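Local coordinates for DUF2020 domain-containing protein (Corynebacterium diphtheriae, PDB 3V7B) that is of unknown function but belongs to a family in the Mog1p/PsbP clan, with helices packed against an antiparallel beta-sheet, at residues Q132-S135 with L136-E139. Numbering follows the deposited sequence.
Sequences QQQS and LKAE
Lys137, in the first turn of helix 135-149, the last helix of the chain, sends its side chain back over the loop that leads from strand 124-130 into the helix and brings its ammonium group within weak hydrogen-bonding distance of the amide oxygens of both Gln132 and Gln134. Its CG stands anti to the carbonyl carbon (chi1 -71°) and the chain beyond is extended, which carries NZ back past the helix start. Gln134 runs alongside it in the same direction, whereas Gln132 comes across the lysine at a slant, its CB packed 3.8 Å from Lys137 CD. Both glutamines bend at chi2 (76° in Gln134, -70° in Gln132), and the bends help to turn their oxygens to the ammonium. Gln134 OE1 takes a weak hydrogen bond of 3.2 Å from Lys137 NZ. Gln132 OE1 takes a second weak one, 3.3 Å from Lys137 NZ. The stronger polar partner of this ammonium is the carbonyl oxygen of Asn40, at the end of helix 33-40.

The carbonyls of Gln134 and Ser135 open the helical hydrogen bonding. Gln134 O takes Lys137 N at 3.0 Å, an i to i+3 bond at the helix start, and Ser135 O takes Glu139 N at 2.8 Å, the regular alpha-helical i to i+4 bond. On another side of the turn, a water bridges Ser135 OG and Glu139 OE1, donating to the carboxylate oxygen, which also forms a salt bridge with Arg108 of strand 105-111. Ala138 and Glu139 rest on Tyr117 of the sheet. The lysine's charge is probably shared, with Asn40 O as the main partner and the two amide oxygens giving weaker, additional support, and the ammonium links the helix start to both its lead-in loop and helix 33-40.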
loop_
_atom_site.group_PDB
_atom_site.type_symbol
_atom_site.label_atom_id
_atom_site.label_comp_id
_atom_site.label_asym_id
_atom_site.label_seq_id
_atom_site.Cartn_x
_atom_site.Cartn_y
_atom_site.Cartn_z
ATOM N N GLN A 132 4.113 10.493 -5.354
ATOM C CA GLN A 132 3.457 11.513 -6.186
ATOM C C GLN A 132 2.457 12.333 -5.385
ATOM O O GLN A 132 2.016 11.914 -4.337
ATOM C CB GLN A 132 2.725 10.811 -7.347
ATOM C CG GLN A 132 3.672 9.958 -8.160
ATOM C CD GLN A 132 4.667 10.771 -8.964
ATOM O OE1 GLN A 132 4.297 11.712 -9.637
ATOM N NE2 GLN A 132 5.934 10.388 -8.920
ATOM N N GLN A 133 2.079 13.480 -5.912
ATOM C CA GLN A 133 1.236 14.393 -5.177
ATOM C C GLN A 133 -0.236 14.089 -5.309
ATOM O O GLN A 133 -1.026 14.590 -4.509
ATOM C CB GLN A 133 1.485 15.794 -5.644
ATOM C CG GLN A 133 2.930 16.194 -5.419
ATOM C CD GLN A 133 3.090 17.695 -5.474
ATOM O OE1 GLN A 133 2.235 18.437 -4.960
ATOM N NE2 GLN A 133 4.182 18.152 -6.085
ATOM N N GLN A 134 -0.582 13.230 -6.263
ATOM C CA GLN A 134 -2.003 12.905 -6.575
ATOM C C GLN A 134 -2.472 11.679 -5.893
ATOM O O GLN A 134 -2.037 10.621 -6.279
ATOM C CB GLN A 134 -2.167 12.665 -8.055
ATOM C CG GLN A 134 -1.709 13.834 -8.918
ATOM C CD GLN A 134 -0.169 13.996 -9.070
ATOM O OE1 GLN A 134 0.597 13.025 -9.103
ATOM N NE2 GLN A 134 0.273 15.268 -9.165
ATOM N N SER A 135 -3.421 11.807 -4.972
ATOM C CA SER A 135 -3.897 10.666 -4.173
ATOM C C SER A 135 -4.688 9.689 -5.092
ATOM O O SER A 135 -4.856 8.506 -4.768
ATOM C CB SER A 135 -4.770 11.144 -3.000
ATOM O OG SER A 135 -5.916 11.813 -3.461
ATOM N N LEU A 136 -5.188 10.203 -6.240
ATOM C CA LEU A 136 -5.815 9.339 -7.208
ATOM C C LEU A 136 -4.877 8.207 -7.610
ATOM O O LEU A 136 -5.323 7.129 -7.807
ATOM C CB LEU A 136 -6.321 10.100 -8.465
ATOM C CG LEU A 136 -7.100 9.273 -9.530
ATOM C CD1 LEU A 136 -8.231 8.401 -8.959
ATOM C CD2 LEU A 136 -7.592 10.177 -10.689
ATOM N N LYS A 137 -3.574 8.437 -7.702
ATOM C CA LYS A 137 -2.647 7.384 -8.102
ATOM C C LYS A 137 -2.612 6.202 -7.110
ATOM O O LYS A 137 -2.697 5.031 -7.491
ATOM C CB LYS A 137 -1.262 7.971 -8.362
ATOM C CG LYS A 137 -1.257 8.794 -9.646
ATOM C CD LYS A 137 0.052 9.583 -9.779
ATOM C CE LYS A 137 0.115 10.399 -11.065
ATOM N NZ LYS A 137 1.529 10.918 -11.325
ATOM N N ALA A 138 -2.558 6.550 -5.838
ATOM C CA ALA A 138 -2.579 5.641 -4.718
ATOM C C ALA A 138 -3.931 4.926 -4.668
ATOM O O ALA A 138 -4.019 3.691 -4.427
ATOM C CB ALA A 138 -2.322 6.405 -3.410
ATOM N N GLU A 139 -4.983 5.664 -4.930
ATOM C CA GLU A 139 -6.337 5.079 -4.943
ATOM C C GLU A 139 -6.485 4.019 -6.030
ATOM O O GLU A 139 -7.025 2.985 -5.802
ATOM C CB GLU A 139 -7.354 6.171 -5.137
ATOM C CG GLU A 139 -8.764 5.661 -5.268
ATOM C CD GLU A 139 -9.773 6.814 -5.294
ATOM O OE1 GLU A 139 -9.508 7.869 -4.670
ATOM O OE2 GLU A 139 -10.818 6.624 -5.915
HETATM O O HOH W 1 -8.017 10.228 -4.539
#